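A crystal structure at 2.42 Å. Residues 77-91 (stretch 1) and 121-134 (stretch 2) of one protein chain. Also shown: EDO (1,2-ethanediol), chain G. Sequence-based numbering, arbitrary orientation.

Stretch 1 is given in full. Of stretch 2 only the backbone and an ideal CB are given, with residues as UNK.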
ATOM      1  N   GLY A  77      -8.231 -10.589 -23.524  1.00 20.52           N
ATOM      2  CA  GLY A  77      -8.438 -11.795 -22.738  1.00 22.61           C
ATOM      3  C   GLY A  77      -7.161 -12.402 -22.191  1.00 24.80           C
ATOM      4  O   GLY A  77      -6.062 -11.999 -22.580  1.00 30.83           O
ATOM      5  N   PRO A  78      -7.293 -13.369 -21.268  1.00 20.86           N
ATOM      6  CA  PRO A  78      -6.138 -14.025 -20.645  1.00 20.70           C
ATOM      7  C   PRO A  78      -5.293 -14.827 -21.625  1.00 19.82           C
ATOM      8  O   PRO A  78      -4.070 -14.880 -21.464  1.00 19.29           O
ATOM      9  CB  PRO A  78      -6.774 -14.972 -19.620  1.00 18.79           C
ATOM     10  CG  PRO A  78      -8.190 -15.125 -20.050  1.00 19.07           C
ATOM     11  CD  PRO A  78      -8.561 -13.812 -20.662  1.00 20.78           C
ATOM     12  N   SER A  79      -5.926 -15.452 -22.612  1.00 19.86           N
ATOM     13  CA  SER A  79      -5.190 -16.279 -23.561  1.00 34.19           C
ATOM     14  C   SER A  79      -4.196 -15.447 -24.362  1.00 25.20           C
ATOM     15  O   SER A  79      -3.032 -15.815 -24.507  1.00 26.85           O
ATOM     16  CB  SER A  79      -6.151 -17.008 -24.494  1.00 20.93           C
ATOM     17  OG  SER A  79      -6.736 -18.120 -23.838  1.00 29.33           O
ATOM     18  N   GLU A  80      -4.662 -14.312 -24.864  1.00 21.03           N
ATOM     19  CA  GLU A  80      -3.826 -13.430 -25.663  1.00 22.88           C
ATOM     20  C   GLU A  80      -2.718 -12.782 -24.834  1.00 23.85           C
ATOM     21  O   GLU A  80      -1.586 -12.652 -25.300  1.00 25.59           O
ATOM     22  CB  GLU A  80      -4.686 -12.372 -26.358  1.00 28.41           C
ATOM     23  CG  GLU A  80      -3.924 -11.429 -27.268  1.00 35.24           C
ATOM     24  CD  GLU A  80      -3.321 -12.123 -28.473  1.00 37.36           C
ATOM     25  OE1 GLU A  80      -3.560 -13.338 -28.666  1.00 39.34           O
ATOM     26  OE2 GLU A  80      -2.594 -11.451 -29.238  1.00 32.01           O
ATOM     27  N   ARG A  81      -3.041 -12.382 -23.606  1.00 22.49           N
ATOM     28  CA  ARG A  81      -2.040 -11.808 -22.710  1.00 19.58           C
ATOM     29  C   ARG A  81      -0.915 -12.804 -22.431  1.00 35.63           C
ATOM     30  O   ARG A  81       0.267 -12.463 -22.510  1.00 19.64           O
ATOM     31  CB  ARG A  81      -2.681 -11.321 -21.405  1.00 20.75           C
ATOM     32  CG  ARG A  81      -3.018  -9.830 -21.418  1.00 28.72           C
ATOM     33  CD  ARG A  81      -3.683  -9.355 -20.137  1.00 32.81           C
ATOM     34  NE  ARG A  81      -5.103  -9.692 -20.094  1.00 51.31           N
ATOM     35  CZ  ARG A  81      -5.657 -10.511 -19.202  1.00 65.85           C
ATOM     36  NH1 ARG A  81      -4.914 -11.080 -18.259  1.00 61.44           N
ATOM     37  NH2 ARG A  81      -6.963 -10.756 -19.246  1.00 73.53           N
ATOM     38  N   ARG A  82      -1.289 -14.040 -22.126  1.00 19.49           N
ATOM     39  CA  ARG A  82      -0.310 -15.085 -21.871  1.00 19.55           C
ATOM     40  C   ARG A  82       0.575 -15.333 -23.098  1.00 27.73           C
ATOM     41  O   ARG A  82       1.799 -15.443 -22.978  1.00 24.49           O
ATOM     42  CB  ARG A  82      -1.007 -16.375 -21.435  1.00 19.53           C
ATOM     43  CG  ARG A  82      -0.082 -17.574 -21.283  1.00 19.73           C
ATOM     44  CD  ARG A  82      -0.843 -18.780 -20.766  1.00 19.77           C
ATOM     45  NE  ARG A  82      -1.250 -18.592 -19.377  1.00 30.13           N
ATOM     46  CZ  ARG A  82      -2.280 -19.205 -18.798  1.00 22.75           C
ATOM     47  NH1 ARG A  82      -3.037 -20.051 -19.483  1.00 19.63           N
ATOM     48  NH2 ARG A  82      -2.555 -18.965 -17.526  1.00 19.17           N
ATOM     49  N   ARG A  83      -0.046 -15.411 -24.272  1.00 26.56           N
ATOM     50  CA  ARG A  83       0.684 -15.682 -25.507  1.00 31.96           C
ATOM     51  C   ARG A  83       1.722 -14.593 -25.755  1.00 34.29           C
ATOM     52  O   ARG A  83       2.887 -14.872 -26.046  1.00 21.74           O
ATOM     53  CB  ARG A  83      -0.279 -15.745 -26.693  1.00 30.31           C
ATOM     54  CG  ARG A  83       0.214 -16.608 -27.841  1.00 36.75           C
ATOM     55  CD  ARG A  83      -0.283 -16.102 -29.187  1.00 36.75           C
ATOM     56  NE  ARG A  83       0.496 -14.952 -29.642  1.00 39.35           N
ATOM     57  CZ  ARG A  83      -0.033 -13.791 -30.015  1.00 34.68           C
ATOM     58  NH1 ARG A  83      -1.345 -13.635 -30.001  1.00 32.62           N
ATOM     59  NH2 ARG A  83       0.748 -12.792 -30.412  1.00 31.74           N
ATOM     60  N   LEU A  84       1.279 -13.347 -25.625  1.00 29.17           N
ATOM     61  CA  LEU A  84       2.123 -12.183 -25.848  1.00 22.89           C
ATOM     62  C   LEU A  84       3.309 -12.133 -24.893  1.00 25.83           C
ATOM     63  O   LEU A  84       4.446 -11.928 -25.318  1.00 31.69           O
ATOM     64  CB  LEU A  84       1.288 -10.905 -25.739  1.00 23.96           C
ATOM     65  CG  LEU A  84       0.371 -10.643 -26.937  1.00 23.10           C
ATOM     66  CD1 LEU A  84      -0.724  -9.653 -26.588  1.00 21.51           C
ATOM     67  CD2 LEU A  84       1.202 -10.137 -28.094  1.00 22.50           C
ATOM     68  N   LEU A  85       3.046 -12.326 -23.605  1.00 20.39           N
ATOM     69  CA  LEU A  85       4.104 -12.277 -22.605  1.00 21.96           C
ATOM     70  C   LEU A  85       5.107 -13.410 -22.792  1.00 21.77           C
ATOM     71  O   LEU A  85       6.315 -13.208 -22.678  1.00 23.09           O
ATOM     72  CB  LEU A  85       3.521 -12.316 -21.191  1.00 23.28           C
ATOM     73  CG  LEU A  85       3.230 -10.983 -20.504  1.00 23.12           C
ATOM     74  CD1 LEU A  85       3.468  -9.812 -21.446  1.00 19.56           C
ATOM     75  CD2 LEU A  85       1.814 -10.980 -19.963  1.00 18.78           C
ATOM     76  N   LEU A  86       4.594 -14.602 -23.069  1.00 20.51           N
ATOM     77  CA  LEU A  86       5.437 -15.749 -23.359  1.00 20.90           C
ATOM     78  C   LEU A  86       6.403 -15.408 -24.496  1.00 30.05           C
ATOM     79  O   LEU A  86       7.594 -15.726 -24.434  1.00 21.82           O
ATOM     80  CB  LEU A  86       4.561 -16.944 -23.742  1.00 22.35           C
ATOM     81  CG  LEU A  86       4.547 -18.184 -22.840  1.00 24.37           C
ATOM     82  CD1 LEU A  86       5.125 -17.897 -21.463  1.00 20.39           C
ATOM     83  CD2 LEU A  86       3.137 -18.743 -22.738  1.00 20.84           C
ATOM     84  N   LYS A  87       5.880 -14.738 -25.518  1.00 21.92           N
ATOM     85  CA  LYS A  87       6.686 -14.325 -26.655  1.00 22.65           C
ATOM     86  C   LYS A  87       7.796 -13.344 -26.268  1.00 27.17           C
ATOM     87  O   LYS A  87       8.918 -13.446 -26.785  1.00 23.17           O
ATOM     88  CB  LYS A  87       5.815 -13.735 -27.769  1.00 23.07           C
ATOM     89  CG  LYS A  87       6.574 -13.548 -29.081  1.00 24.46           C
ATOM     90  CD  LYS A  87       5.649 -13.290 -30.254  1.00 33.18           C
ATOM     91  CE  LYS A  87       6.426 -13.275 -31.566  1.00 43.51           C
ATOM     92  NZ  LYS A  87       5.544 -12.960 -32.731  1.00 50.01           N
ATOM     93  N   VAL A  88       7.487 -12.401 -25.376  1.00 22.40           N
ATOM     94  CA  VAL A  88       8.499 -11.461 -24.888  1.00 22.00           C
ATOM     95  C   VAL A  88       9.698 -12.229 -24.358  1.00 22.03           C
ATOM     96  O   VAL A  88      10.839 -11.939 -24.719  1.00 24.92           O
ATOM     97  CB  VAL A  88       7.976 -10.557 -23.756  1.00 21.35           C
ATOM     98  CG1 VAL A  88       9.077  -9.619 -23.292  1.00 21.43           C
ATOM     99  CG2 VAL A  88       6.779  -9.763 -24.211  1.00 21.35           C
ATOM    100  N   ALA A  89       9.425 -13.222 -23.515  1.00 21.57           N
ATOM    101  CA  ALA A  89      10.478 -14.061 -22.950  1.00 21.62           C
ATOM    102  C   ALA A  89      11.303 -14.722 -24.043  1.00 24.98           C
ATOM    103  O   ALA A  89      12.531 -14.690 -23.995  1.00 32.65           O
ATOM    104  CB  ALA A  89       9.895 -15.108 -22.021  1.00 21.14           C
ATOM    105  N   ASP A  90      10.634 -15.311 -25.030  1.00 22.80           N
ATOM    106  CA  ASP A  90      11.334 -15.935 -26.151  1.00 25.60           C
ATOM    107  C   ASP A  90      12.235 -14.928 -26.857  1.00 24.23           C
ATOM    108  O   ASP A  90      13.389 -15.226 -27.182  1.00 24.82           O
ATOM    109  CB  ASP A  90      10.338 -16.506 -27.162  1.00 28.51           C
ATOM    110  CG  ASP A  90       9.594 -17.718 -26.637  1.00 24.56           C
ATOM    111  OD1 ASP A  90      10.098 -18.370 -25.699  1.00 23.50           O
ATOM    112  OD2 ASP A  90       8.510 -18.023 -27.182  1.00 23.87           O
ATOM    113  N   VAL A  91      11.693 -13.732 -27.081  1.00 24.11           N
ATOM    114  CA  VAL A  91      12.408 -12.676 -27.794  1.00 27.34           C
ATOM    115  C   VAL A  91      13.611 -12.159 -27.005  1.00 28.36           C
ATOM    116  O   VAL A  91      14.673 -11.901 -27.577  1.00 28.67           O
ATOM    117  CB  VAL A  91      11.466 -11.512 -28.172  1.00 24.65           C
ATOM    118  CG1 VAL A  91      12.248 -10.340 -28.747  1.00 25.30           C
ATOM    119  CG2 VAL A  91      10.430 -11.986 -29.161  1.00 24.96           C
ATOM    120  N   UNK A 121      14.859 -12.063 -16.383  1.00 20.43           N
ATOM    121  CA  UNK A 121      13.881 -11.259 -17.109  1.00 20.24           C
ATOM    122  C   UNK A 121      12.901 -12.130 -17.886  1.00 30.44           C
ATOM    123  O   UNK A 121      11.684 -11.924 -17.819  1.00 36.44           O
ATOM    124  CB  UNK A 121      14.592 -10.297 -18.063  1.00 20.24           C
ATOM    125  N   UNK A 122      13.438 -13.097 -18.625  1.00 20.62           N
ATOM    126  CA  UNK A 122      12.615 -14.002 -19.413  1.00 20.71           C
ATOM    127  C   UNK A 122      11.695 -14.783 -18.489  1.00 20.18           C
ATOM    128  O   UNK A 122      10.516 -14.991 -18.794  1.00 20.00           O
ATOM    129  CB  UNK A 122      13.483 -14.951 -20.242  1.00 20.71           C
ATOM    130  N   UNK A 123      12.227 -15.202 -17.348  1.00 19.98           N
ATOM    131  CA  UNK A 123      11.425 -15.971 -16.413  1.00 20.33           C
ATOM    132  C   UNK A 123      10.308 -15.143 -15.774  1.00 21.14           C
ATOM    133  O   UNK A 123       9.209 -15.646 -15.560  1.00 24.77           O
ATOM    134  CB  UNK A 123      12.325 -16.555 -15.322  1.00 20.33           C
ATOM    135  N   UNK A 124      10.586 -13.876 -15.480  1.00 24.78           N
ATOM    136  CA  UNK A 124       9.554 -12.978 -14.974  1.00 24.24           C
ATOM    137  C   UNK A 124       8.395 -12.918 -15.960  1.00 24.71           C
ATOM    138  O   UNK A 124       7.237 -13.093 -15.576  1.00 24.84           O
ATOM    139  CB  UNK A 124      10.123 -11.579 -14.726  1.00 24.24           C
ATOM    140  N   UNK A 125       8.711 -12.688 -17.233  1.00 24.77           N
ATOM    141  CA  UNK A 125       7.689 -12.639 -18.272  1.00 19.06           C
ATOM    142  C   UNK A 125       6.927 -13.951 -18.397  1.00 21.17           C
ATOM    143  O   UNK A 125       5.733 -13.943 -18.672  1.00 21.33           O
ATOM    144  CB  UNK A 125       8.327 -12.284 -19.616  1.00 19.06           C
ATOM    145  N   UNK A 126       7.601 -15.077 -18.194  1.00 19.18           N
ATOM    146  CA  UNK A 126       6.900 -16.355 -18.256  1.00 22.26           C
ATOM    147  C   UNK A 126       6.011 -16.569 -17.038  1.00 23.82           C
ATOM    148  O   UNK A 126       4.885 -17.050 -17.161  1.00 28.03           O
ATOM    149  CB  UNK A 126       7.904 -17.503 -18.376  1.00 22.26           C
ATOM    150  N   UNK A 127       6.517 -16.201 -15.866  1.00 19.53           N
ATOM    151  CA  UNK A 127       5.745 -16.302 -14.638  1.00 18.06           C
ATOM    152  C   UNK A 127       4.527 -15.406 -14.746  1.00 17.81           C
ATOM    153  O   UNK A 127       3.409 -15.816 -14.418  1.00 19.35           O
ATOM    154  CB  UNK A 127       6.591 -15.927 -13.420  1.00 18.06           C
ATOM    155  N   UNK A 128       4.745 -14.179 -15.211  1.00 17.82           N
ATOM    156  CA  UNK A 128       3.642 -13.246 -15.407  1.00 17.67           C
ATOM    157  C   UNK A 128       2.644 -13.844 -16.395  1.00 18.23           C
ATOM    158  O   UNK A 128       1.439 -13.873 -16.138  1.00 19.51           O
ATOM    159  CB  UNK A 128       4.153 -11.892 -15.904  1.00 17.67           C
ATOM    160  N   UNK A 129       3.165 -14.348 -17.512  1.00 21.53           N
ATOM    161  CA  UNK A 129       2.348 -15.014 -18.525  1.00 22.97           C
ATOM    162  C   UNK A 129       1.484 -16.131 -17.930  1.00 22.47           C
ATOM    163  O   UNK A 129       0.299 -16.253 -18.262  1.00 18.48           O
ATOM    164  CB  UNK A 129       3.246 -15.585 -19.624  1.00 22.97           C
ATOM    165  N   UNK A 130       2.084 -16.936 -17.051  1.00 18.37           N
ATOM    166  CA  UNK A 130       1.388 -18.047 -16.408  1.00 18.36           C
ATOM    167  C   UNK A 130       0.237 -17.552 -15.557  1.00 26.82           C
ATOM    168  O   UNK A 130      -0.770 -18.238 -15.411  1.00 27.41           O
ATOM    169  CB  UNK A 130       2.357 -18.865 -15.552  1.00 18.36           C
ATOM    170  N   UNK A 131       0.400 -16.357 -14.993  1.00 26.33           N
ATOM    171  CA  UNK A 131      -0.561 -15.810 -14.042  1.00 25.57           C
ATOM    172  C   UNK A 131      -1.846 -15.320 -14.694  1.00 27.63           C
ATOM    173  O   UNK A 131      -2.812 -15.011 -13.997  1.00 26.80           O
ATOM    174  CB  UNK A 131       0.083 -14.659 -13.266  1.00 25.57           C
ATOM    175  N   UNK A 132      -1.844 -15.258 -16.025  1.00 27.98           N
ATOM    176  CA  UNK A 132      -2.945 -14.685 -16.801  1.00 22.49           C
ATOM    177  C   UNK A 132      -4.322 -15.184 -16.377  1.00 21.93           C
ATOM    178  O   UNK A 132      -5.262 -14.395 -16.231  1.00 22.12           O
ATOM    179  CB  UNK A 132      -2.737 -14.992 -18.285  1.00 22.49           C
ATOM    180  N   UNK A 133      -4.432 -16.490 -16.173  1.00 17.96           N
ATOM    181  CA  UNK A 133      -5.692 -17.089 -15.759  1.00 18.05           C
ATOM    182  C   UNK A 133      -5.813 -17.180 -14.236  1.00 19.57           C
ATOM    183  O   UNK A 133      -6.824 -17.657 -13.714  1.00 23.74           O
ATOM    184  CB  UNK A 133      -5.834 -18.481 -16.377  1.00 18.05           C
ATOM    185  N   UNK A 134      -4.787 -16.712 -13.531  1.00 17.55           N
ATOM    186  CA  UNK A 134      -4.706 -16.882 -12.084  1.00 17.36           C
ATOM    187  C   UNK A 134      -5.018 -15.601 -11.319  1.00 19.29           C
ATOM    188  O   UNK A 134      -4.989 -15.581 -10.093  1.00 27.29           O
ATOM    189  CB  UNK A 134      -3.312 -17.380 -11.699  1.00 17.36           C
TER
HETATM  190  C1  EDO G 506      13.484 -15.857 -11.122  1.00 61.89           C
HETATM  191  O1  EDO G 506      12.844 -17.141 -11.174  1.00 59.82           O
HETATM  192  C2  EDO G 506      12.876 -14.922 -12.165  1.00 59.57           C
HETATM  193  O2  EDO G 506      13.436 -13.609 -12.034  1.00 55.08           O

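The two helices run nearly antiparallel, at 169°, with axes 7.8 Å apart at closest approach; this favours small side chains where the backbones draw nearest, as at 122 and 129.

Position 121 has nothing of stretch 1 within reach of its CB, so almost any helix-compatible residue would do; it is Ser121. At 122 the bond points sideways and the ideal CB lies 3.9 Å from Ala89 O. A small residue suits, and Ala122 places its CB 4.0 Å from Ala89 CB. Position 123 points away and tolerates polar groups: Asn123 OD1 accepts a hydrogen bond from EDO O1 at 3.0 Å. Position 124 is sideways and beyond reach of stretch 1, so many residues would serve; it is Val124, whose CG2 lies 3.5 Å from EDO O2.

Position 125 points toward Leu85, Val88 and Ala89, an apolar surface that could take leucine, methionine or an aromatic. It is Phe125: Val88 CG1 lies over one ring face, 3.5 Å from Phe125 CE1, while Leu85 CD1 sits at the edge, 4.0 Å from Phe125 CD1.

Position 126 points sideways, near Leu86 CD1 and Ala89 CB, and the carboxylate of Asp90 lies farther along. A long chain, apolar at its base and cationic at its tip, fits: lysine or arginine. Arg126 packs CG 3.5 Å from Ala89 CB, and its NH2 forms a salt bridge with Asp90 OD1 at 3.0 Å. A water reinforces the pairing, accepting from Arg126 NE (2.9 Å) and donating to Asp90 OD1 (2.7 Å).

Position 127 points away, and a charged residue is reasonable; it is Glu127. At 128 the sideways CB comes only within 4.8 Å of Leu85 CD2, leaving the choice loose: Ala128.

Position 129 points toward stretch 1, its ideal CB 3.5 Å from Leu86 CD1 and 3.7 Å from Arg82 O. A small residue suits. Ala129 CB meets Leu85 CB at 3.6 Å, and its O accepts from Arg82 NE at 3.0 Å.

Position 130 points away, so polar residues suit. Ser130 OG donates to Arg126 O (2.8 Å), while Ser130 O accepts from Arg82 NH2 at 2.9 Å. Position 131 points away, so polar or apolar residues would serve; it is Leu131.

At 132 the ideal CB is 3.4 Å from Pro78 O, again calling for something small: Ala132 CB packs 4.3 Å from Pro78 CB and 3.9 Å from Arg82 CB. Position 133 brings its CB 3.5 Å from Arg82 NH2, inviting a short acceptor such as serine, threonine or aspartate. Thr133 OG1 accepts from Arg82 NH2 at 2.8 Å. At 134 stretch 1 is out of CB reach, so many residues would do; Gln134 NE2 donates to Thr133 OG1 (3.2 Å).

Stretch 2, residues 121-134: SANVFREAASLATQ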
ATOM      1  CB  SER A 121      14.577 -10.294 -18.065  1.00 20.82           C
ATOM      2  OG  SER A 121      15.388  -9.382 -17.355  1.00 22.81           O
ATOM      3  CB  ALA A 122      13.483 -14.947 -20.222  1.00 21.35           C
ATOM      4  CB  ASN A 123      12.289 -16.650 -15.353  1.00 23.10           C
ATOM      5  CG  ASN A 123      11.546 -17.761 -14.643  1.00 36.71           C
ATOM      6  OD1 ASN A 123      11.010 -17.569 -13.551  1.00 42.50           O
ATOM      7  ND2 ASN A 123      11.482 -18.927 -15.276  1.00 39.46           N
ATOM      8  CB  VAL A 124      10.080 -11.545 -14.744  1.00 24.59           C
ATOM      9  CG1 VAL A 124       8.930 -10.601 -14.459  1.00 26.86           C
ATOM     10  CG2 VAL A 124      11.060 -11.517 -13.597  1.00 24.49           C
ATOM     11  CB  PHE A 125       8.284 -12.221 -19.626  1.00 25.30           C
ATOM     12  CG  PHE A 125       8.367 -10.733 -19.808  1.00 20.02           C
ATOM     13  CD1 PHE A 125       7.264 -10.014 -20.235  1.00 19.71           C
ATOM     14  CD2 PHE A 125       9.543 -10.048 -19.527  1.00 19.94           C
ATOM     15  CE1 PHE A 125       7.329  -8.638 -20.386  1.00 19.89           C
ATOM     16  CE2 PHE A 125       9.614  -8.669 -19.675  1.00 21.98           C
ATOM     17  CZ  PHE A 125       8.503  -7.966 -20.105  1.00 20.11           C
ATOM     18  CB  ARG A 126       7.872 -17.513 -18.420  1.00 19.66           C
ATOM     19  CG  ARG A 126       8.567 -17.488 -19.748  1.00 20.26           C
ATOM     20  CD  ARG A 126       9.138 -18.826 -20.105  1.00 20.78           C
ATOM     21  NE  ARG A 126       9.676 -18.788 -21.457  1.00 26.70           N
ATOM     22  CZ  ARG A 126      10.945 -18.535 -21.747  1.00 21.82           C
ATOM     23  NH1 ARG A 126      11.820 -18.314 -20.773  1.00 21.59           N
ATOM     24  NH2 ARG A 126      11.341 -18.512 -23.010  1.00 25.30           N
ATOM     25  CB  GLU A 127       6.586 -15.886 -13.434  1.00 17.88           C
ATOM     26  CG  GLU A 127       5.924 -16.171 -12.095  1.00 17.60           C
ATOM     27  CD  GLU A 127       5.834 -17.661 -11.799  1.00 20.29           C
ATOM     28  OE1 GLU A 127       4.946 -18.056 -11.008  1.00 17.67           O
ATOM     29  OE2 GLU A 127       6.650 -18.438 -12.353  1.00 18.15           O
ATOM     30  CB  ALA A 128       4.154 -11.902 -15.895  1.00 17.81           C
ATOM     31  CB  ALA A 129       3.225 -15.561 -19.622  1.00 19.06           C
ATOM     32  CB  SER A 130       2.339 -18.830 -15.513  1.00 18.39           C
ATOM     33  OG  SER A 130       3.473 -19.261 -16.230  1.00 18.76           O
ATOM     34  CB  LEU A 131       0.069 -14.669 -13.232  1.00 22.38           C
ATOM     35  CG  LEU A 131       1.031 -15.056 -12.106  1.00 23.20           C
ATOM     36  CD1 LEU A 131       1.351 -13.848 -11.241  1.00 21.73           C
ATOM     37  CD2 LEU A 131       0.441 -16.177 -11.264  1.00 21.90           C
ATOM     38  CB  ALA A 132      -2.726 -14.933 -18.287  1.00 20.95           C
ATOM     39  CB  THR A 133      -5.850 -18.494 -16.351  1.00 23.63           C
ATOM     40  OG1 THR A 133      -4.814 -19.348 -15.854  1.00 18.53           O
ATOM     41  CG2 THR A 133      -5.764 -18.436 -17.857  1.00 18.84           C
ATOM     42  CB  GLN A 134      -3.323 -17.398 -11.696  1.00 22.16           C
ATOM     43  CG  GLN A 134      -3.017 -18.770 -12.239  1.00 28.49           C
ATOM     44  CD  GLN A 134      -4.046 -19.786 -11.801  1.00 33.80           C
ATOM     45  OE1 GLN A 134      -4.161 -20.094 -10.612  1.00 42.37           O
ATOM     46  NE2 GLN A 134      -4.813 -20.302 -12.756  1.00 26.08           N
TER
HETATM   47  O   HOH W   1       8.196 -19.276 -23.943  1.00 30.54           O
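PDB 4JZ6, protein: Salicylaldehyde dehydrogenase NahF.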